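Local coordinates for RabGAP/TBC protein (Chlamydomonas reinhardtii, PDB 4P17) that is of unknown function but belongs to the TBC-domain family of Rab GTPase-activating proteins and is found in flagella, at residues S55-L60 / L253-P258; A92-I97 / A172-A177; D14-P19 / T71-V76; H117-P120 / W124-S127. All coordinates share one frame; numbering follows the deposited sequence.

Contact 1. Residues S55-L60 / L253-P258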
loop_
_atom_site.group_PDB
_atom_site.type_symbol
_atom_site.label_atom_id
_atom_site.label_comp_id
_atom_site.label_asym_id
_atom_site.label_seq_id
_atom_site.Cartn_x
_atom_site.Cartn_y
_atom_site.Cartn_z
ATOM N N SER A 55 24.668 3.954 -1.517
ATOM C CA SER A 55 24.950 4.593 -2.781
ATOM C C SER A 55 24.639 3.631 -3.920
ATOM O O SER A 55 24.111 4.027 -4.960
ATOM C CB SER A 55 26.414 5.041 -2.818
ATOM N N ASN A 56 24.958 2.358 -3.705
ATOM C CA ASN A 56 24.727 1.314 -4.695
ATOM C C ASN A 56 23.242 1.077 -4.895
ATOM O O ASN A 56 22.558 0.581 -4.003
ATOM C CB ASN A 56 25.409 0.024 -4.257
ATOM C CG ASN A 56 25.316 -1.067 -5.290
ATOM O OD1 ASN A 56 24.828 -0.845 -6.402
ATOM N ND2 ASN A 56 25.791 -2.268 -4.933
ATOM N N GLU A 57 22.735 1.419 -6.070
ATOM C CA GLU A 57 21.304 1.351 -6.282
ATOM C C GLU A 57 20.788 -0.074 -6.410
ATOM O O GLU A 57 19.627 -0.372 -6.085
ATOM C CB GLU A 57 20.923 2.134 -7.514
ATOM C CG GLU A 57 19.512 2.523 -7.417
ATOM C CD GLU A 57 18.998 3.203 -8.616
ATOM O OE1 GLU A 57 19.574 2.967 -9.693
ATOM O OE2 GLU A 57 18.006 3.951 -8.470
ATOM N N THR A 58 21.650 -0.952 -6.890
ATOM C CA THR A 58 21.341 -2.363 -6.956
ATOM C C THR A 58 21.174 -2.893 -5.552
ATOM O O THR A 58 20.224 -3.653 -5.267
ATOM C CB THR A 58 22.452 -3.151 -7.687
ATOM O OG1 THR A 58 22.660 -2.582 -8.985
ATOM C CG2 THR A 58 22.082 -4.627 -7.830
ATOM N N LYS A 59 22.087 -2.498 -4.662
ATOM C CA LYS A 59 22.019 -3.000 -3.288
ATOM C C LYS A 59 20.797 -2.416 -2.605
ATOM O O LYS A 59 20.137 -3.090 -1.805
ATOM C CB LYS A 59 23.278 -2.652 -2.485
ATOM N N LEU A 60 20.491 -1.158 -2.906
ATOM C CA LEU A 60 19.357 -0.516 -2.219
ATOM C C LEU A 60 18.045 -1.181 -2.633
ATOM O O LEU A 60 17.179 -1.474 -1.799
ATOM C CB LEU A 60 19.312 0.978 -2.515
ATOM C CG LEU A 60 18.215 1.780 -1.831
ATOM C CD1 LEU A 60 18.157 1.511 -0.324
ATOM C CD2 LEU A 60 18.368 3.269 -2.118
ATOM N N LEU A 253 7.005 -0.101 -3.729
ATOM C CA LEU A 253 6.257 0.876 -4.519
ATOM C C LEU A 253 6.911 2.254 -4.472
ATOM O O LEU A 253 7.003 2.966 -5.487
ATOM C CB LEU A 253 4.811 1.000 -4.020
ATOM C CG LEU A 253 3.937 2.084 -4.672
ATOM C CD1 LEU A 253 3.748 1.802 -6.172
ATOM C CD2 LEU A 253 2.587 2.240 -3.977
ATOM N N PHE A 254 7.317 2.647 -3.274
ATOM C CA PHE A 254 7.891 3.977 -3.053
ATOM C C PHE A 254 9.327 4.073 -3.554
ATOM O O PHE A 254 9.897 5.150 -3.537
ATOM C CB PHE A 254 7.852 4.362 -1.546
ATOM C CG PHE A 254 6.442 4.571 -1.006
ATOM C CD1 PHE A 254 5.493 5.251 -1.755
ATOM C CD2 PHE A 254 6.066 4.077 0.223
ATOM C CE1 PHE A 254 4.204 5.423 -1.279
ATOM C CE2 PHE A 254 4.773 4.240 0.680
ATOM C CZ PHE A 254 3.856 4.912 -0.071
ATOM N N TYR A 255 9.899 2.964 -4.014
ATOM C CA TYR A 255 11.253 2.979 -4.592
ATOM C C TYR A 255 11.290 2.619 -6.083
ATOM O O TYR A 255 11.969 3.274 -6.875
ATOM C CB TYR A 255 12.148 2.022 -3.821
ATOM C CG TYR A 255 13.563 2.076 -4.314
ATOM C CD1 TYR A 255 14.430 3.056 -3.865
ATOM C CD2 TYR A 255 14.033 1.140 -5.209
ATOM C CE1 TYR A 255 15.728 3.112 -4.316
ATOM C CE2 TYR A 255 15.333 1.191 -5.665
ATOM C CZ TYR A 255 16.165 2.168 -5.206
ATOM O OH TYR A 255 17.447 2.190 -5.667
ATOM N N GLU A 256 10.551 1.584 -6.467
ATOM C CA GLU A 256 10.595 1.083 -7.835
ATOM C C GLU A 256 9.475 1.634 -8.709
ATOM O O GLU A 256 9.586 1.611 -9.925
ATOM C CB GLU A 256 10.507 -0.449 -7.834
ATOM C CG GLU A 256 11.626 -1.123 -7.096
ATOM C CD GLU A 256 11.668 -2.598 -7.338
ATOM O OE1 GLU A 256 11.436 -3.044 -8.487
ATOM O OE2 GLU A 256 11.944 -3.311 -6.370
ATOM N N GLY A 257 8.377 2.075 -8.103
ATOM C CA GLY A 257 7.263 2.625 -8.870
ATOM C C GLY A 257 6.089 1.676 -9.093
ATOM O O GLY A 257 6.068 0.576 -8.570
ATOM N N PRO A 258 5.126 2.082 -9.921
ATOM C CA PRO A 258 3.825 1.398 -9.928
ATOM C C PRO A 258 3.798 0.013 -10.581
ATOM O O PRO A 258 2.771 -0.648 -10.463
ATOM C CB PRO A 258 2.921 2.355 -10.706
ATOM C CG PRO A 258 3.847 3.196 -11.531
ATOM C CD PRO A 258 5.173 3.235 -10.845
#
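Tyr255 reaches from the last turn of helix 243-256 into the first turn of helix 57-65, its phenol end lying against Leu60 and Glu57. The ring and the leucine pass each other at a slant, and the leucine meets the hydroxyl-bearing half of the ring with one branch: Leu60 CD2 comes to 3.4 Å from Tyr255 CE1, while Leu60 CG stands 3.8 Å from the same carbon. Both CG atoms lie opposite their own backbone nitrogens (chi1 -178° for Leu60, -176° for Tyr255), which carries both side chains on into the space between the helices. The two helix ends bracket most of the sequence of an all-helical TBC fold, and the contact is plain packing between them, with Lys61 and Ile64 of helix 57-65 extending the surface on which the tyrosine rests. Glu57 crosses the phenol end obliquely, its carboxylate plane turned 81° from the ring; the very short approach of its CG to the hydroxyl oxygen is doubtful. Asn56 caps helix 57-65 through a weak bond from Thr58 N to Asn56 OD1 (3.2 Å). Glu256, next to the tyrosine, adds a salt bridge to Arg65 at the end of helix 57-65.

Contact 2. Residues A92-I97 / A172-A177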
loop_
_atom_site.group_PDB
_atom_site.type_symbol
_atom_site.label_atom_id
_atom_site.label_comp_id
_atom_site.label_asym_id
_atom_site.label_seq_id
_atom_site.Cartn_x
_atom_site.Cartn_y
_atom_site.Cartn_z
ATOM N N ALA A 92 7.792 26.307 4.817
ATOM C CA ALA A 92 7.661 25.413 5.983
ATOM C C ALA A 92 6.250 25.396 6.559
ATOM O O ALA A 92 5.858 24.445 7.238
ATOM C CB ALA A 92 8.652 25.801 7.058
ATOM N N ASN A 93 5.483 26.448 6.285
ATOM C CA ASN A 93 4.131 26.564 6.831
ATOM C C ASN A 93 3.090 26.093 5.825
ATOM O O ASN A 93 1.900 26.295 6.031
ATOM C CB ASN A 93 3.828 28.011 7.243
ATOM C CG ASN A 93 3.813 28.954 6.071
ATOM O OD1 ASN A 93 4.316 28.629 4.994
ATOM N ND2 ASN A 93 3.235 30.145 6.269
ATOM N N TYR A 94 3.547 25.471 4.738
ATOM C CA TYR A 94 2.663 25.153 3.619
ATOM C C TYR A 94 1.573 24.166 4.004
ATOM O O TYR A 94 0.404 24.398 3.713
ATOM C CB TYR A 94 3.468 24.608 2.426
ATOM C CG TYR A 94 2.637 24.348 1.189
ATOM C CD1 TYR A 94 2.338 25.364 0.290
ATOM C CD2 TYR A 94 2.150 23.069 0.921
ATOM C CE1 TYR A 94 1.578 25.120 -0.841
ATOM C CE2 TYR A 94 1.398 22.809 -0.191
ATOM C CZ TYR A 94 1.115 23.838 -1.077
ATOM O OH TYR A 94 0.388 23.557 -2.183
ATOM N N TYR A 95 1.933 23.069 4.658
ATOM C CA TYR A 95 0.931 22.088 5.032
ATOM C C TYR A 95 -0.140 22.754 5.914
ATOM O O TYR A 95 -1.333 22.606 5.675
ATOM C CB TYR A 95 1.577 20.871 5.741
ATOM C CG TYR A 95 0.546 19.949 6.333
ATOM C CD1 TYR A 95 -0.342 19.244 5.519
ATOM C CD2 TYR A 95 0.421 19.812 7.723
ATOM C CE1 TYR A 95 -1.329 18.415 6.079
ATOM C CE2 TYR A 95 -0.560 18.990 8.281
ATOM C CZ TYR A 95 -1.420 18.292 7.451
ATOM O OH TYR A 95 -2.375 17.482 7.998
ATOM N N SER A 96 0.283 23.525 6.907
ATOM C CA SER A 96 -0.666 24.160 7.821
ATOM C C SER A 96 -1.611 25.112 7.076
ATOM O O SER A 96 -2.786 25.229 7.441
ATOM C CB SER A 96 0.083 24.903 8.928
ATOM O OG SER A 96 0.669 26.088 8.435
ATOM N N ILE A 97 -1.107 25.764 6.024
ATOM C CA ILE A 97 -1.945 26.634 5.190
ATOM C C ILE A 97 -2.968 25.786 4.447
ATOM O O ILE A 97 -4.134 26.140 4.362
ATOM C CB ILE A 97 -1.119 27.450 4.172
ATOM C CG1 ILE A 97 -0.320 28.542 4.891
ATOM C CG2 ILE A 97 -2.030 28.129 3.145
ATOM C CD1 ILE A 97 0.783 29.151 4.064
ATOM N N ALA A 172 2.647 12.259 6.153
ATOM C CA ALA A 172 1.632 11.540 5.397
ATOM C C ALA A 172 1.131 12.382 4.233
ATOM O O ALA A 172 0.973 11.889 3.125
ATOM C CB ALA A 172 0.509 11.131 6.330
ATOM N N PHE A 173 0.929 13.681 4.465
ATOM C CA PHE A 173 0.562 14.591 3.401
ATOM C C PHE A 173 1.597 14.634 2.252
ATOM O O PHE A 173 1.253 14.568 1.089
ATOM C CB PHE A 173 0.365 15.998 3.982
ATOM C CG PHE A 173 0.142 17.049 2.938
ATOM C CD1 PHE A 173 -1.142 17.328 2.473
ATOM C CD2 PHE A 173 1.216 17.789 2.456
ATOM C CE1 PHE A 173 -1.353 18.311 1.528
ATOM C CE2 PHE A 173 1.029 18.760 1.475
ATOM C CZ PHE A 173 -0.247 19.038 1.031
ATOM N N TRP A 174 2.881 14.704 2.576
ATOM C CA TRP A 174 3.873 14.811 1.527
ATOM C C TRP A 174 4.087 13.446 0.818
ATOM O O TRP A 174 4.366 13.399 -0.390
ATOM C CB TRP A 174 5.174 15.380 2.102
ATOM C CG TRP A 174 5.018 16.830 2.399
ATOM C CD1 TRP A 174 5.055 17.441 3.617
ATOM C CD2 TRP A 174 4.788 17.868 1.437
ATOM N NE1 TRP A 174 4.880 18.809 3.471
ATOM C CE2 TRP A 174 4.695 19.089 2.145
ATOM C CE3 TRP A 174 4.651 17.883 0.049
ATOM C CZ2 TRP A 174 4.474 20.311 1.500
ATOM C CZ3 TRP A 174 4.396 19.082 -0.586
ATOM C CH2 TRP A 174 4.324 20.285 0.142
ATOM N N LEU A 175 3.893 12.354 1.542
ATOM C CA LEU A 175 4.002 11.022 0.920
ATOM C C LEU A 175 2.822 10.783 -0.029
ATOM O O LEU A 175 2.997 10.227 -1.112
ATOM C CB LEU A 175 4.090 9.924 1.983
ATOM C CG LEU A 175 4.356 8.489 1.502
ATOM C CD1 LEU A 175 5.775 8.289 0.919
ATOM C CD2 LEU A 175 4.178 7.531 2.671
ATOM N N LEU A 176 1.626 11.200 0.380
ATOM C CA LEU A 176 0.455 11.135 -0.476
ATOM C C LEU A 176 0.700 11.977 -1.755
ATOM O O LEU A 176 0.410 11.547 -2.864
ATOM C CB LEU A 176 -0.775 11.624 0.287
ATOM C CG LEU A 176 -2.086 11.606 -0.505
ATOM C CD1 LEU A 176 -2.510 10.172 -0.879
ATOM C CD2 LEU A 176 -3.178 12.300 0.288
ATOM N N ALA A 177 1.248 13.187 -1.602
ATOM C CA ALA A 177 1.553 14.013 -2.766
ATOM C C ALA A 177 2.525 13.302 -3.703
ATOM O O ALA A 177 2.299 13.222 -4.922
ATOM C CB ALA A 177 2.151 15.357 -2.327
#
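Tyr95 brings CD1 over one face of the Phe173 ring, toward its rim, with Tyr95 CD1 3.4 Å from Phe173 CG. The two side chains slide past one another in opposite directions, and their planes make 52°, so the pair is oblique. CE1 of the tyrosine follows along the root of the phenylalanine, 3.6 Å between Tyr95 CE1 and Phe173 CB. Beside this pair Tyr94 meets Trp174 at about a right angle of side-chain axes, Tyr94 CD2 touching Trp174 CH2 at 3.6 Å, with ring planes only 32° apart. Phe173 and Trp174 are themselves in contact: Phe173 CE2 stands over the centre of one indole face, 3.6 Å above its plane. Phe173 CG is turned away from its own nitrogen (chi1 173°), which brings the ring out from helix 169-183 between Tyr95 and the indole. An alanine here removes the ring under Tyr95 CD1 and over the indole, and would probably open a gap between the two helices.

Further out, His144 meets Phe173 edge-to-face and accepts or donates a hydrogen bond at ND1 with Tyr94 OH, while Glu170 holds Trp174 NE1; these bonds help hold the Tyr94 and Trp174 rings in their orientation. Val137 and Ala140 back Tyr95 from helix 128-144. The result is a buried aromatic helix-helix interface that ties helix 94-102 to helix 169-183 toward the periphery of the all-helical TBC domain.

Contact 3. Residues D14-P19 / T71-V76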
loop_
_atom_site.group_PDB
_atom_site.type_symbol
_atom_site.label_atom_id
_atom_site.label_comp_id
_atom_site.label_asym_id
_atom_site.label_seq_id
_atom_site.Cartn_x
_atom_site.Cartn_y
_atom_site.Cartn_z
ATOM N N ASP A 14 -1.704 -7.030 15.045
ATOM C CA ASP A 14 -0.436 -6.975 14.324
ATOM C C ASP A 14 0.438 -5.822 14.833
ATOM O O ASP A 14 0.111 -5.174 15.820
ATOM C CB ASP A 14 -0.667 -6.888 12.797
ATOM C CG ASP A 14 -1.342 -5.630 12.346
ATOM O OD1 ASP A 14 -1.359 -4.598 13.082
ATOM O OD2 ASP A 14 -1.836 -5.696 11.195
ATOM N N LEU A 15 1.547 -5.579 14.144
ATOM C CA LEU A 15 2.562 -4.665 14.649
ATOM C C LEU A 15 1.975 -3.292 14.776
ATOM O O LEU A 15 2.268 -2.554 15.704
ATOM C CB LEU A 15 3.781 -4.639 13.730
ATOM C CG LEU A 15 4.780 -3.524 14.034
ATOM C CD1 LEU A 15 5.354 -3.776 15.434
ATOM C CD2 LEU A 15 5.869 -3.467 12.969
ATOM N N TYR A 16 1.115 -2.969 13.839
ATOM C CA TYR A 16 0.572 -1.620 13.748
ATOM C C TYR A 16 -0.719 -1.453 14.543
ATOM O O TYR A 16 -1.348 -0.386 14.497
ATOM C CB TYR A 16 0.350 -1.319 12.275
ATOM C CG TYR A 16 1.643 -1.094 11.563
ATOM C CD1 TYR A 16 2.400 0.049 11.795
ATOM C CD2 TYR A 16 2.138 -2.037 10.687
ATOM C CE1 TYR A 16 3.601 0.255 11.141
ATOM C CE2 TYR A 16 3.333 -1.835 10.034
ATOM C CZ TYR A 16 4.053 -0.704 10.252
ATOM O OH TYR A 16 5.245 -0.561 9.597
ATOM N N GLY A 17 -1.095 -2.488 15.283
ATOM C CA GLY A 17 -2.246 -2.419 16.169
ATOM C C GLY A 17 -3.586 -2.863 15.601
ATOM O O GLY A 17 -4.610 -2.686 16.257
ATOM N N PHE A 18 -3.603 -3.410 14.389
ATOM C CA PHE A 18 -4.864 -3.896 13.792
ATOM C C PHE A 18 -5.142 -5.261 14.341
ATOM O O PHE A 18 -4.212 -6.065 14.455
ATOM C CB PHE A 18 -4.770 -3.988 12.261
ATOM C CG PHE A 18 -4.611 -2.660 11.591
ATOM C CD1 PHE A 18 -5.712 -1.903 11.246
ATOM C CD2 PHE A 18 -3.349 -2.150 11.335
ATOM C CE1 PHE A 18 -5.545 -0.677 10.644
ATOM C CE2 PHE A 18 -3.183 -0.939 10.753
ATOM C CZ PHE A 18 -4.276 -0.197 10.397
ATOM N N PRO A 19 -6.400 -5.530 14.713
ATOM C CA PRO A 19 -6.716 -6.907 15.101
ATOM C C PRO A 19 -6.595 -7.827 13.918
ATOM O O PRO A 19 -6.980 -7.430 12.815
ATOM C CB PRO A 19 -8.176 -6.832 15.565
ATOM C CG PRO A 19 -8.435 -5.437 15.846
ATOM C CD PRO A 19 -7.551 -4.634 14.923
ATOM N N THR A 71 10.502 0.662 11.799
ATOM C CA THR A 71 10.820 1.909 12.482
ATOM C C THR A 71 11.515 2.879 11.534
ATOM O O THR A 71 11.559 4.094 11.819
ATOM C CB THR A 71 11.668 1.647 13.768
ATOM O OG1 THR A 71 11.767 2.841 14.563
ATOM C CG2 THR A 71 13.061 1.163 13.470
ATOM N N LEU A 72 12.097 2.365 10.447
ATOM C CA LEU A 72 12.714 3.213 9.433
ATOM C C LEU A 72 11.831 3.571 8.271
ATOM O O LEU A 72 12.323 4.138 7.305
ATOM C CB LEU A 72 13.976 2.541 8.862
ATOM C CG LEU A 72 15.118 2.347 9.862
ATOM C CD1 LEU A 72 16.348 1.787 9.155
ATOM C CD2 LEU A 72 15.477 3.684 10.531
ATOM N N ARG A 73 10.543 3.229 8.292
ATOM C CA ARG A 73 9.824 3.441 7.059
ATOM C C ARG A 73 9.664 4.951 6.838
ATOM O O ARG A 73 9.729 5.397 5.723
ATOM C CB ARG A 73 8.515 2.699 7.052
ATOM C CG ARG A 73 8.731 1.265 6.786
ATOM C CD ARG A 73 7.443 0.442 6.832
ATOM N NE ARG A 73 7.654 -0.813 6.133
ATOM C CZ ARG A 73 7.386 -2.018 6.595
ATOM N NH1 ARG A 73 6.777 -2.214 7.778
ATOM N NH2 ARG A 73 7.679 -3.060 5.836
ATOM N N ASN A 74 9.500 5.735 7.899
ATOM C CA ASN A 74 9.389 7.185 7.714
ATOM C C ASN A 74 10.669 7.662 7.026
ATOM O O ASN A 74 10.600 8.301 6.007
ATOM C CB ASN A 74 9.141 7.888 9.062
ATOM C CG ASN A 74 8.743 9.357 8.906
ATOM O OD1 ASN A 74 9.119 10.003 7.958
ATOM N ND2 ASN A 74 7.997 9.879 9.867
ATOM N N TRP A 75 11.824 7.280 7.558
ATOM C CA TRP A 75 13.121 7.689 7.005
ATOM C C TRP A 75 13.267 7.312 5.519
ATOM O O TRP A 75 13.579 8.147 4.651
ATOM C CB TRP A 75 14.263 7.058 7.832
ATOM C CG TRP A 75 15.630 7.465 7.396
ATOM C CD1 TRP A 75 16.112 8.733 7.292
ATOM C CD2 TRP A 75 16.712 6.591 7.017
ATOM N NE1 TRP A 75 17.428 8.708 6.872
ATOM C CE2 TRP A 75 17.813 7.406 6.693
ATOM C CE3 TRP A 75 16.851 5.214 6.932
ATOM C CZ2 TRP A 75 19.034 6.873 6.287
ATOM C CZ3 TRP A 75 18.046 4.690 6.516
ATOM C CH2 TRP A 75 19.126 5.511 6.208
ATOM N N VAL A 76 13.060 6.037 5.225
ATOM C CA VAL A 76 13.263 5.540 3.871
ATOM C C VAL A 76 12.166 5.970 2.902
ATOM O O VAL A 76 12.454 6.373 1.794
ATOM C CB VAL A 76 13.342 4.004 3.867
ATOM C CG1 VAL A 76 13.546 3.471 2.465
ATOM C CG2 VAL A 76 14.459 3.526 4.789
#
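Arg73 NH1 donates to the phenol oxygen Tyr16 OH at 2.9 Å, with an N-H...O angle of 150°, and this single bond carries the contact. The oxygen lies close to the guanidinium plane, at its edge, while NH1 in turn comes in at the edge of the phenol ring; the two planes are 39° apart. Arg73 runs extended from CG to NE, so the guanidinium reaches well beyond its own helix, with Arg73 CD still 3.7 Å from Tyr16 OH. A second nitrogen, NH2, forms a salt bridge with Asp251 of helix 243-256, so that the tyrosine and the carboxylate together limit how the guanidinium can turn. A phenylalanine in place of Tyr16 would probably leave NH1 without this acceptor and the head group held by fewer bonds.

The tyrosine sits in a type I beta turn from Asp14 to Gly17, closed by Gly17 N to Asp14 O at 3.0 Å. Asp14 OD1 steadies the turn from within: Phe18 N donates to it at 2.9 Å, from above the carboxylate plane, and Tyr16 N adds a weak bond. The turn is also tied outward, with Tyr16 O bonded to His122 and Asp14 OD2 to Ser243. Chemically, the aspartate probably balances the charge of the buried arginine, while the phenol supplies a neutral acceptor to NH1 and links the N-terminal loop to helix 73-80.

Contact 4. Residues H117-P120 / W124-S127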
loop_
_atom_site.group_PDB
_atom_site.type_symbol
_atom_site.label_atom_id
_atom_site.label_comp_id
_atom_site.label_asym_id
_atom_site.label_seq_id
_atom_site.Cartn_x
_atom_site.Cartn_y
_atom_site.Cartn_z
ATOM N N HIS A 117 -16.979 4.001 8.051
ATOM C CA HIS A 117 -16.924 2.555 7.800
ATOM C C HIS A 117 -15.520 2.024 7.473
ATOM O O HIS A 117 -15.318 0.809 7.305
ATOM C CB HIS A 117 -17.948 2.176 6.702
ATOM C CG HIS A 117 -17.862 2.987 5.450
ATOM N ND1 HIS A 117 -18.614 4.123 5.247
ATOM C CD2 HIS A 117 -17.160 2.790 4.309
ATOM C CE1 HIS A 117 -18.359 4.608 4.044
ATOM N NE2 HIS A 117 -17.479 3.819 3.455
ATOM N N THR A 118 -14.543 2.919 7.431
ATOM C CA THR A 118 -13.149 2.499 7.376
ATOM C C THR A 118 -12.620 2.301 8.802
ATOM O O THR A 118 -13.194 2.838 9.752
ATOM C CB THR A 118 -12.281 3.529 6.656
ATOM O OG1 THR A 118 -12.430 4.784 7.309
ATOM C CG2 THR A 118 -12.694 3.676 5.188
ATOM N N PHE A 119 -11.529 1.550 8.938
ATOM C CA PHE A 119 -10.899 1.260 10.246
ATOM C C PHE A 119 -11.840 1.187 11.427
ATOM O O PHE A 119 -11.710 1.947 12.385
ATOM C CB PHE A 119 -9.836 2.300 10.549
ATOM C CG PHE A 119 -8.797 2.354 9.517
ATOM C CD1 PHE A 119 -8.070 1.221 9.237
ATOM C CD2 PHE A 119 -8.585 3.499 8.775
ATOM C CE1 PHE A 119 -7.123 1.226 8.278
ATOM C CE2 PHE A 119 -7.629 3.505 7.787
ATOM C CZ PHE A 119 -6.892 2.348 7.554
ATOM N N PRO A 120 -12.789 0.259 11.371
ATOM C CA PRO A 120 -13.657 0.134 12.540
ATOM C C PRO A 120 -12.866 -0.249 13.792
ATOM O O PRO A 120 -13.201 0.214 14.878
ATOM C CB PRO A 120 -14.625 -0.977 12.138
ATOM C CG PRO A 120 -13.839 -1.819 11.166
ATOM C CD PRO A 120 -12.972 -0.841 10.409
ATOM N N TRP A 124 -6.392 3.600 17.425
ATOM C CA TRP A 124 -6.130 5.040 17.278
ATOM C C TRP A 124 -6.847 5.636 16.051
ATOM O O TRP A 124 -7.378 6.740 16.108
ATOM C CB TRP A 124 -4.623 5.315 17.197
ATOM C CG TRP A 124 -4.372 6.785 17.097
ATOM C CD1 TRP A 124 -4.454 7.700 18.110
ATOM C CD2 TRP A 124 -4.046 7.507 15.922
ATOM N NE1 TRP A 124 -4.200 8.954 17.625
ATOM C CE2 TRP A 124 -3.957 8.864 16.277
ATOM C CE3 TRP A 124 -3.836 7.144 14.586
ATOM C CZ2 TRP A 124 -3.654 9.850 15.350
ATOM C CZ3 TRP A 124 -3.527 8.121 13.679
ATOM C CH2 TRP A 124 -3.431 9.461 14.064
ATOM N N LEU A 125 -6.880 4.918 14.934
ATOM C CA LEU A 125 -7.534 5.473 13.760
ATOM C C LEU A 125 -9.050 5.609 13.993
ATOM O O LEU A 125 -9.663 6.480 13.380
ATOM C CB LEU A 125 -7.277 4.651 12.506
ATOM C CG LEU A 125 -5.866 4.754 11.904
ATOM C CD1 LEU A 125 -5.651 3.679 10.871
ATOM C CD2 LEU A 125 -5.552 6.165 11.296
ATOM N N SER A 126 -9.622 4.798 14.893
ATOM C CA SER A 126 -11.061 4.854 15.181
ATOM C C SER A 126 -11.319 5.789 16.373
ATOM O O SER A 126 -12.465 6.036 16.757
ATOM C CB SER A 126 -11.617 3.436 15.448
ATOM O OG SER A 126 -11.091 2.894 16.650
ATOM N N SER A 127 -10.252 6.360 16.930
ATOM C CA SER A 127 -10.408 7.386 17.963
ATOM C C SER A 127 -10.728 8.774 17.366
ATOM O O SER A 127 -10.431 9.056 16.209
ATOM C CB SER A 127 -9.146 7.468 18.826
ATOM O OG SER A 127 -8.097 8.164 18.185
#
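Ahead of Leu125, whose methyl lies on the Phe119 ring, Trp124 opens a type I beta turn that runs to Ser127. Its indole packs on helix 128-144 and makes a cation-pi contact with Arg167. Leu125 then turns back to the preceding segment: CD1 sits over the centre of the Phe119 face, 3.5 Å from the centroid and 6° off the normal, a CH-pi contact made by one methyl alone. Leu125 CG stands opposite its carbonyl carbon (chi1 -73°), an orientation that sets this branch over the ring, and the beta carbons follow, Leu125 CB lying 4.0 Å from Phe119 CB. Helix 153-164 supports the pair, Leu160 on Phe119 and Val163 on Leu125.

Ser126 approaches with its carbon and not its hydroxyl: CB is 3.4 Å from Phe119 O and 3.6 Å from Pro120 O, while Ser126 OG is hydrogen-bonded to His122 O. The Phe119 carbonyl, like that of Thr118, is bound by Arg131 NH2. Ser127 closes the turn, its N and OG both donating to Trp124 O, the OG at 2.6 Å in the carbonyl plane and on a lone pair. That same OG caps helix 128-144 by bonding Gly130 N.

His117 to Pro120 correspond to the end of the I-x-x-D-x-x-R-T-x-P signature of TBC domains, the loop that in canonical relatives bears the arginine finger. Here a histidine, His117, occupies the arginine position, so that, if the protein acts as a GAP, it probably does not use the canonical arginine finger.

Overall arrangement
The four contacts sit in a single all-helical chain. Contact 1 spans most of the sequence, from helix 57-65 to the end of helix 243-256, and both contact 2 and contact 4 fall within the chain it closes; contact 3 crosses it, bringing the N-terminal loop to helix 73-80. Contacts 1 and 4 lie on opposite sides of the chain's centre, their own centres 32 Å apart. Contacts 3 and 4, 16 Å apart between centres, meet directly through Phe18 and Phe119, so the N-terminal turn packs against the signature loop. Contacts 1 and 2 meet where Phe254 touches Leu175, joining helices 243-256 and 169-183. Two touching pairs thus tie distant parts of the sequence into one helical domain.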